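PDB 4H6Q: proline dehydrogenase, which oxidises L-proline to delta-1-pyrroline-5-carboxylate with a bound FAD cofactor and passes the electrons to a quinone, the first step of proline degradation to glutamate. Local coordinates for residues R121-K126 with G132-D137; E149-L154 with E161-V166. One frame throughout, in Å; residues are numbered along the deposited sequence.

Interaction 1: residues R121-K126 with G132-D137; sequences RRIIAK and GFICLD. With FAD (flavin-adenine dinucleotide), chain C.
Ile124 on helix 115-129 and Ile134 on strand 133-136 bring their CA atoms to 6.1 Å, the nearest pairing of the two backbones and the place where an outer helix of the beta8-alpha8 (TIM) barrel lies against the strand that follows it in the chain. Strand 96-99, helix 115-129 and strand 133-136 form a beta-alpha-beta crossover between neighbouring parallel strands, so the contact belongs to the repeated architecture of the barrel. It is wholly apolar and rests on three isoleucines, whose branched, purely hydrocarbon side chains suit the buried layer between helix and sheet. Ile134 points at the helix and is met by two consecutive helical residues. Its CG1 meets CG1 of Ile124 at 3.7 Å, the two side chains slanting across each other, and also lies 3.8 Å from Ile124 CA, so it touches helix backbone as well as side chain. A folded second torsion (chi2 -56°) carries CD1 of Ile134 to the CG2 branch of Ile123 at 3.6 Å, the two side chains crossing at about a right angle. Around this trio Val97 touches Ile134, while Leu154, Phe158 and Val163 touch Ile124, continuing the apolar layer under the next helix and strand. Beyond the C-terminal side of the strand lies the active site. There Asp137, probably a catalytic residue and in contact with the bound tetrahydrofuran-2-carboxylic acid, forms salt bridges through OD1 to Arg189 and through OD2 to Lys100, and OD2 also shares a hydrogen bond with Tyr280, partners on both oxygens that would restrain the turning of its carboxylate. The methylene carbon CB of Asp137 packs against the flavin carbonyl oxygen O4 of FAD at 3.3 Å.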
loop_
_atom_site.group_PDB
_atom_site.type_symbol
_atom_site.label_atom_id
_atom_site.label_comp_id
_atom_site.label_asym_id
_atom_site.label_seq_id
_atom_site.Cartn_x
_atom_site.Cartn_y
_atom_site.Cartn_z
ATOM N N ARG A 121 -15.383 -0.949 6.422
ATOM C CA ARG A 121 -16.404 -1.906 5.997
ATOM C C ARG A 121 -17.103 -1.453 4.723
ATOM O O ARG A 121 -17.339 -2.256 3.802
ATOM C CB ARG A 121 -17.449 -2.105 7.101
ATOM C CG ARG A 121 -16.974 -2.999 8.233
ATOM C CD ARG A 121 -17.987 -2.978 9.355
ATOM N NE ARG A 121 -17.623 -3.966 10.361
ATOM C CZ ARG A 121 -17.843 -3.831 11.658
ATOM N NH1 ARG A 121 -18.400 -2.726 12.114
ATOM N NH2 ARG A 121 -17.469 -4.786 12.498
ATOM N N ARG A 122 -17.458 -0.174 4.629
ATOM C CA ARG A 122 -18.162 0.351 3.449
ATOM C C ARG A 122 -17.261 0.309 2.218
ATOM O O ARG A 122 -17.715 -0.040 1.106
ATOM C CB ARG A 122 -18.628 1.799 3.689
ATOM C CG ARG A 122 -19.526 1.957 4.898
ATOM C CD ARG A 122 -20.098 3.360 4.960
ATOM N NE ARG A 122 -19.144 4.463 5.005
ATOM C CZ ARG A 122 -19.023 5.392 4.038
ATOM N NH1 ARG A 122 -19.734 5.335 2.923
ATOM N NH2 ARG A 122 -18.221 6.389 4.201
ATOM N N ILE A 123 -15.997 0.689 2.395
ATOM C CA ILE A 123 -15.039 0.657 1.303
ATOM C C ILE A 123 -14.813 -0.781 0.795
ATOM O O ILE A 123 -14.844 -1.044 -0.429
ATOM C CB ILE A 123 -13.719 1.316 1.748
ATOM C CG1 ILE A 123 -13.948 2.838 1.995
ATOM C CG2 ILE A 123 -12.564 1.038 0.768
ATOM C CD1 ILE A 123 -12.790 3.504 2.774
ATOM N N ILE A 124 -14.575 -1.710 1.721
ATOM C CA ILE A 124 -14.275 -3.078 1.313
ATOM C C ILE A 124 -15.512 -3.730 0.687
ATOM O O ILE A 124 -15.394 -4.459 -0.311
ATOM C CB ILE A 124 -13.755 -3.919 2.493
ATOM C CG1 ILE A 124 -12.468 -3.320 3.061
ATOM C CG2 ILE A 124 -13.557 -5.408 2.045
ATOM C CD1 ILE A 124 -12.155 -3.833 4.464
ATOM N N ALA A 125 -16.704 -3.472 1.234
ATOM C CA ALA A 125 -17.932 -4.034 0.654
ATOM C C ALA A 125 -18.072 -3.590 -0.805
ATOM O O ALA A 125 -18.451 -4.391 -1.661
ATOM C CB ALA A 125 -19.140 -3.600 1.490
ATOM N N LYS A 126 -17.795 -2.320 -1.101
ATOM C CA LYS A 126 -17.927 -1.795 -2.456
ATOM C C LYS A 126 -16.880 -2.426 -3.373
ATOM O O LYS A 126 -17.210 -2.886 -4.502
ATOM C CB LYS A 126 -17.876 -0.253 -2.475
ATOM C CG LYS A 126 -18.113 0.374 -3.824
ATOM C CD LYS A 126 -19.405 -0.027 -4.497
ATOM C CE LYS A 126 -20.594 0.545 -3.776
ATOM N NZ LYS A 126 -21.762 0.447 -4.665
ATOM N N GLY A 132 -13.048 -6.737 -6.289
ATOM C CA GLY A 132 -11.816 -6.032 -5.940
ATOM C C GLY A 132 -11.182 -6.351 -4.607
ATOM O O GLY A 132 -11.521 -7.356 -3.913
ATOM N N PHE A 133 -10.225 -5.482 -4.221
ATOM C CA PHE A 133 -9.339 -5.742 -3.106
ATOM C C PHE A 133 -8.947 -4.435 -2.427
ATOM O O PHE A 133 -8.638 -3.443 -3.152
ATOM C CB PHE A 133 -8.073 -6.465 -3.614
ATOM C CG PHE A 133 -7.092 -6.838 -2.540
ATOM C CD1 PHE A 133 -7.212 -8.044 -1.856
ATOM C CD2 PHE A 133 -6.036 -5.985 -2.232
ATOM C CE1 PHE A 133 -6.250 -8.401 -0.881
ATOM C CE2 PHE A 133 -5.100 -6.325 -1.277
ATOM C CZ PHE A 133 -5.213 -7.527 -0.597
ATOM N N ILE A 134 -8.874 -4.445 -1.090
ATOM C CA ILE A 134 -8.398 -3.270 -0.347
ATOM C C ILE A 134 -7.212 -3.680 0.488
ATOM O O ILE A 134 -7.289 -4.682 1.220
ATOM C CB ILE A 134 -9.505 -2.769 0.618
ATOM C CG1 ILE A 134 -10.787 -2.340 -0.131
ATOM C CG2 ILE A 134 -8.989 -1.629 1.508
ATOM C CD1 ILE A 134 -10.547 -1.231 -1.227
ATOM N N CYS A 135 -6.134 -2.888 0.418
ATOM C CA CYS A 135 -5.034 -3.036 1.351
ATOM C C CYS A 135 -5.113 -1.975 2.455
ATOM O O CYS A 135 -5.275 -0.781 2.144
ATOM C CB CYS A 135 -3.670 -2.932 0.636
ATOM S SG CYS A 135 -2.271 -3.106 1.808
ATOM N N LEU A 136 -5.003 -2.399 3.714
ATOM C CA LEU A 136 -4.840 -1.488 4.861
ATOM C C LEU A 136 -3.346 -1.199 5.000
ATOM O O LEU A 136 -2.568 -2.053 5.475
ATOM C CB LEU A 136 -5.373 -2.131 6.147
ATOM C CG LEU A 136 -6.788 -2.740 5.990
ATOM C CD1 LEU A 136 -7.182 -3.458 7.266
ATOM C CD2 LEU A 136 -7.844 -1.686 5.607
ATOM N N ASP A 137 -2.917 0.008 4.558
ATOM C CA ASP A 137 -1.506 0.410 4.693
ATOM C C ASP A 137 -1.124 0.417 6.192
ATOM O O ASP A 137 -1.967 0.613 7.082
ATOM C CB ASP A 137 -1.318 1.821 4.147
ATOM C CG ASP A 137 -1.296 1.905 2.636
ATOM O OD1 ASP A 137 -1.246 0.877 1.924
ATOM O OD2 ASP A 137 -1.304 3.105 2.168
HETATM P PA FAD C . 15.624 1.654 0.072
HETATM O O1A FAD C . 16.691 0.774 0.730
HETATM O O2A FAD C . 15.164 2.846 0.806
HETATM O O5B FAD C . 15.971 2.141 -1.305
HETATM C C5B FAD C . 16.403 1.221 -2.295
HETATM C C4B FAD C . 16.715 1.880 -3.622
HETATM O O4B FAD C . 15.486 2.180 -4.244
HETATM C C3B FAD C . 17.400 3.194 -3.512
HETATM O O3B FAD C . 18.805 3.117 -3.335
HETATM C C2B FAD C . 16.988 3.831 -4.784
HETATM O O2B FAD C . 17.653 3.276 -5.898
HETATM C C1B FAD C . 15.546 3.441 -4.845
HETATM N N9A FAD C . 14.652 4.359 -4.138
HETATM C C8A FAD C . 13.823 4.048 -3.061
HETATM N N7A FAD C . 13.128 5.110 -2.653
HETATM C C5A FAD C . 13.470 6.159 -3.501
HETATM C C6A FAD C . 13.096 7.488 -3.579
HETATM N N6A FAD C . 12.136 8.049 -2.685
HETATM N N1A FAD C . 13.652 8.248 -4.537
HETATM C C2A FAD C . 14.552 7.755 -5.412
HETATM N N3A FAD C . 14.958 6.477 -5.380
HETATM C C4A FAD C . 14.421 5.690 -4.453
HETATM N N1 FAD C . 6.009 1.597 4.261
HETATM C C2 FAD C . 5.144 1.703 5.305
HETATM O O2 FAD C . 5.659 2.000 6.475
HETATM N N3 FAD C . 3.797 1.496 5.179
HETATM C C4 FAD C . 3.232 1.168 3.952
HETATM O O4 FAD C . 1.900 0.985 3.842
HETATM C C4X FAD C . 4.118 1.047 2.793
HETATM N N5 FAD C . 3.619 0.725 1.557
HETATM C C5X FAD C . 4.519 0.591 0.524
HETATM C C6 FAD C . 4.042 0.251 -0.752
HETATM C C7 FAD C . 4.953 0.078 -1.826
HETATM C C7M FAD C . 4.437 -0.293 -3.215
HETATM C C8 FAD C . 6.337 0.255 -1.587
HETATM C C8M FAD C . 7.338 0.074 -2.696
HETATM C C9 FAD C . 6.799 0.629 -0.316
HETATM C C9A FAD C . 5.909 0.776 0.730
HETATM N N10 FAD C . 6.409 1.117 2.002
HETATM C C10 FAD C . 5.516 1.265 3.034
HETATM C "C1'" FAD C . 7.830 1.274 2.264
HETATM C "C2'" FAD C . 8.373 2.669 2.290
HETATM O "O2'" FAD C . 7.585 3.416 1.371
HETATM C "C3'" FAD C . 9.863 2.307 2.071
HETATM O "O3'" FAD C . 10.642 2.247 3.228
HETATM C "C4'" FAD C . 10.594 3.021 1.004
HETATM O "O4'" FAD C . 9.885 2.757 -0.154
HETATM C "C5'" FAD C . 12.010 2.467 0.933
HETATM O "O5'" FAD C . 12.273 2.082 -0.381
HETATM P P FAD C . 12.921 0.676 -0.750
HETATM O O1P FAD C . 12.330 -0.620 -0.116
HETATM O O2P FAD C . 13.094 0.791 -2.289
HETATM O O3P FAD C . 14.463 0.733 -0.274
#

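Interaction 2: residues E149-L154 with E161-V166; sequences EQFRTL and EHVGTV. With FAD (flavin-adenine dinucleotide), chain C.
Phe151 lays one face of its ring over the methyl of Thr165, tying helix 144-158 to strand 163-168 within a beta-alpha-beta unit of the TIM barrel. Thr165 CG2 stands 3.7 Å from the centroid of the Phe151 ring and 10° off its normal, a CH-pi contact almost over the ring centre. The axes of 149-154 and 163-166 run nearly antiparallel (161°), 8.8 Å apart at closest, and the phenyl group bridges that gap because its CG is anti to the backbone N (chi1 176°), sending the ring down to the strand. At the ring's edge, near its plane, the carbonyl O of Val163 lies 3.5 Å from Phe151 CE1. The backbone C of Gly164 comes to 3.5 Å from the same CE1, obliquely to the ring. A threonine suits the next place along the strand because its two branches do different work: while CG2 faces the ring, OG1 hydrogen-bonds to the carbonyl of Leu136 on the adjacent strand. Further along the helix, Leu154 meets Val163, whose CG1 lies 4.2 Å from Leu154 CB and also touches the backbone of that residue; a compact beta-branched valine fits this close approach. Beyond Thr165 the strand reaches the cofactor, where the CG2 methyl of Val166 lies 3.8 Å from the flavin O4 of FAD.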
loop_
_atom_site.group_PDB
_atom_site.type_symbol
_atom_site.label_atom_id
_atom_site.label_comp_id
_atom_site.label_asym_id
_atom_site.label_seq_id
_atom_site.Cartn_x
_atom_site.Cartn_y
_atom_site.Cartn_z
ATOM N N GLU A 149 -5.744 -5.851 14.679
ATOM C CA GLU A 149 -7.025 -6.273 15.226
ATOM C C GLU A 149 -8.150 -6.042 14.216
ATOM O O GLU A 149 -8.990 -6.927 13.948
ATOM C CB GLU A 149 -7.337 -5.522 16.510
ATOM N N GLN A 150 -8.178 -4.842 13.632
ATOM C CA GLN A 150 -9.215 -4.503 12.663
ATOM C C GLN A 150 -9.068 -5.341 11.388
ATOM O O GLN A 150 -10.076 -5.803 10.811
ATOM C CB GLN A 150 -9.216 -3.018 12.370
ATOM C CG GLN A 150 -9.619 -2.170 13.571
ATOM C CD GLN A 150 -9.551 -0.670 13.342
ATOM O OE1 GLN A 150 -8.744 -0.173 12.569
ATOM N NE2 GLN A 150 -10.429 0.061 14.031
ATOM N N PHE A 151 -7.823 -5.583 10.961
ATOM C CA PHE A 151 -7.577 -6.494 9.830
ATOM C C PHE A 151 -8.180 -7.877 10.074
ATOM O O PHE A 151 -8.913 -8.412 9.213
ATOM C CB PHE A 151 -6.088 -6.604 9.534
ATOM C CG PHE A 151 -5.778 -7.589 8.462
ATOM C CD1 PHE A 151 -6.217 -7.376 7.139
ATOM C CD2 PHE A 151 -5.031 -8.721 8.750
ATOM C CE1 PHE A 151 -5.943 -8.312 6.150
ATOM C CE2 PHE A 151 -4.747 -9.659 7.740
ATOM C CZ PHE A 151 -5.185 -9.446 6.426
ATOM N N ARG A 152 -7.935 -8.458 11.248
ATOM C CA ARG A 152 -8.488 -9.784 11.552
ATOM C C ARG A 152 -10.017 -9.741 11.528
ATOM O O ARG A 152 -10.661 -10.627 10.934
ATOM C CB ARG A 152 -7.955 -10.254 12.912
ATOM C CG ARG A 152 -8.558 -11.561 13.388
ATOM C CD ARG A 152 -7.877 -12.083 14.667
ATOM N NE ARG A 152 -6.516 -12.557 14.408
ATOM C CZ ARG A 152 -6.204 -13.768 13.947
ATOM N NH1 ARG A 152 -7.164 -14.666 13.682
ATOM N NH2 ARG A 152 -4.918 -14.113 13.750
ATOM N N THR A 153 -10.618 -8.707 12.133
ATOM C CA THR A 153 -12.074 -8.561 12.064
ATOM C C THR A 153 -12.583 -8.507 10.596
ATOM O O THR A 153 -13.558 -9.176 10.226
ATOM C CB THR A 153 -12.515 -7.302 12.819
ATOM O OG1 THR A 153 -12.164 -7.460 14.192
ATOM C CG2 THR A 153 -14.023 -7.025 12.681
ATOM N N LEU A 154 -11.916 -7.710 9.772
ATOM C CA LEU A 154 -12.363 -7.472 8.416
ATOM C C LEU A 154 -12.168 -8.703 7.539
ATOM O O LEU A 154 -13.009 -8.972 6.648
ATOM C CB LEU A 154 -11.672 -6.246 7.797
ATOM C CG LEU A 154 -12.118 -4.945 8.476
ATOM C CD1 LEU A 154 -11.105 -3.830 8.201
ATOM C CD2 LEU A 154 -13.555 -4.540 8.038
ATOM N N GLU A 161 -9.493 -12.969 0.409
ATOM C CA GLU A 161 -9.389 -12.576 -0.990
ATOM C C GLU A 161 -9.685 -11.095 -1.254
ATOM O O GLU A 161 -9.401 -10.594 -2.358
ATOM C CB GLU A 161 -10.404 -13.399 -1.803
ATOM C CG GLU A 161 -10.379 -14.921 -1.564
ATOM C CD GLU A 161 -11.310 -15.423 -0.391
ATOM O OE1 GLU A 161 -11.830 -14.630 0.446
ATOM O OE2 GLU A 161 -11.550 -16.655 -0.350
ATOM N N HIS A 162 -10.219 -10.394 -0.258
ATOM C CA HIS A 162 -10.713 -9.044 -0.491
ATOM C C HIS A 162 -10.114 -7.971 0.376
ATOM O O HIS A 162 -10.356 -6.786 0.079
ATOM C CB HIS A 162 -12.256 -8.974 -0.409
ATOM C CG HIS A 162 -12.935 -9.836 -1.419
ATOM N ND1 HIS A 162 -12.911 -9.558 -2.769
ATOM C CD2 HIS A 162 -13.530 -11.034 -1.293
ATOM C CE1 HIS A 162 -13.531 -10.533 -3.431
ATOM N NE2 HIS A 162 -13.897 -11.443 -2.554
ATOM N N VAL A 163 -9.359 -8.335 1.418
ATOM C CA VAL A 163 -8.687 -7.318 2.249
ATOM C C VAL A 163 -7.354 -7.873 2.655
ATOM O O VAL A 163 -7.251 -9.049 3.019
ATOM C CB VAL A 163 -9.548 -6.890 3.467
ATOM C CG1 VAL A 163 -9.945 -8.061 4.378
ATOM C CG2 VAL A 163 -8.872 -5.795 4.267
ATOM N N GLY A 164 -6.326 -7.030 2.579
ATOM C CA GLY A 164 -4.957 -7.351 2.940
ATOM C C GLY A 164 -4.358 -6.275 3.821
ATOM O O GLY A 164 -5.021 -5.253 4.098
ATOM N N THR A 165 -3.124 -6.484 4.244
ATOM C CA THR A 165 -2.441 -5.435 5.012
ATOM C C THR A 165 -0.935 -5.468 4.722
ATOM O O THR A 165 -0.539 -6.030 3.675
ATOM C CB THR A 165 -2.822 -5.468 6.528
ATOM O OG1 THR A 165 -2.353 -4.274 7.156
ATOM C CG2 THR A 165 -2.246 -6.675 7.275
ATOM N N VAL A 166 -0.163 -4.823 5.596
ATOM C CA VAL A 166 1.250 -4.528 5.369
ATOM C C VAL A 166 2.016 -4.812 6.665
ATOM O O VAL A 166 1.498 -4.533 7.760
ATOM C CB VAL A 166 1.443 -3.024 5.038
ATOM C CG1 VAL A 166 2.918 -2.673 4.876
ATOM C CG2 VAL A 166 0.596 -2.604 3.786
HETATM P PA FAD C . 15.624 1.654 0.072
HETATM O O1A FAD C . 16.691 0.774 0.730
HETATM O O2A FAD C . 15.164 2.846 0.806
HETATM O O5B FAD C . 15.971 2.141 -1.305
HETATM C C5B FAD C . 16.403 1.221 -2.295
HETATM C C4B FAD C . 16.715 1.880 -3.622
HETATM O O4B FAD C . 15.486 2.180 -4.244
HETATM C C3B FAD C . 17.400 3.194 -3.512
HETATM O O3B FAD C . 18.805 3.117 -3.335
HETATM C C2B FAD C . 16.988 3.831 -4.784
HETATM O O2B FAD C . 17.653 3.276 -5.898
HETATM C C1B FAD C . 15.546 3.441 -4.845
HETATM N N9A FAD C . 14.652 4.359 -4.138
HETATM C C8A FAD C . 13.823 4.048 -3.061
HETATM N N7A FAD C . 13.128 5.110 -2.653
HETATM C C5A FAD C . 13.470 6.159 -3.501
HETATM C C6A FAD C . 13.096 7.488 -3.579
HETATM N N6A FAD C . 12.136 8.049 -2.685
HETATM N N1A FAD C . 13.652 8.248 -4.537
HETATM C C2A FAD C . 14.552 7.755 -5.412
HETATM N N3A FAD C . 14.958 6.477 -5.380
HETATM C C4A FAD C . 14.421 5.690 -4.453
HETATM N N1 FAD C . 6.009 1.597 4.261
HETATM C C2 FAD C . 5.144 1.703 5.305
HETATM O O2 FAD C . 5.659 2.000 6.475
HETATM N N3 FAD C . 3.797 1.496 5.179
HETATM C C4 FAD C . 3.232 1.168 3.952
HETATM O O4 FAD C . 1.900 0.985 3.842
HETATM C C4X FAD C . 4.118 1.047 2.793
HETATM N N5 FAD C . 3.619 0.725 1.557
HETATM C C5X FAD C . 4.519 0.591 0.524
HETATM C C6 FAD C . 4.042 0.251 -0.752
HETATM C C7 FAD C . 4.953 0.078 -1.826
HETATM C C7M FAD C . 4.437 -0.293 -3.215
HETATM C C8 FAD C . 6.337 0.255 -1.587
HETATM C C8M FAD C . 7.338 0.074 -2.696
HETATM C C9 FAD C . 6.799 0.629 -0.316
HETATM C C9A FAD C . 5.909 0.776 0.730
HETATM N N10 FAD C . 6.409 1.117 2.002
HETATM C C10 FAD C . 5.516 1.265 3.034
HETATM C "C1'" FAD C . 7.830 1.274 2.264
HETATM C "C2'" FAD C . 8.373 2.669 2.290
HETATM O "O2'" FAD C . 7.585 3.416 1.371
HETATM C "C3'" FAD C . 9.863 2.307 2.071
HETATM O "O3'" FAD C . 10.642 2.247 3.228
HETATM C "C4'" FAD C . 10.594 3.021 1.004
HETATM O "O4'" FAD C . 9.885 2.757 -0.154
HETATM C "C5'" FAD C . 12.010 2.467 0.933
HETATM O "O5'" FAD C . 12.273 2.082 -0.381
HETATM P P FAD C . 12.921 0.676 -0.750
HETATM O O1P FAD C . 12.330 -0.620 -0.116
HETATM O O2P FAD C . 13.094 0.791 -2.289
HETATM O O3P FAD C . 14.463 0.733 -0.274
#

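Interactions 1 and 2 follow each other along the chain as successive helix-on-strand layers of one barrel, their centres about 9 Å apart. They are joined through neighbouring parallel strands: the probable hydrogen bond between Thr165 OG1 and Leu136 O measures 2.8 Å, and just before strand 133-136 Gly132 O lies 2.8 Å from His162 ND1, again a probable hydrogen bond. Leu136 also touches Phe151 and Leu154, linking the two apolar layers. Both strands lead to the flavin, where the two contacts converge on one atom, O4 of FAD; the side chains of Thr165 and Asp137 are about 7 Å apart.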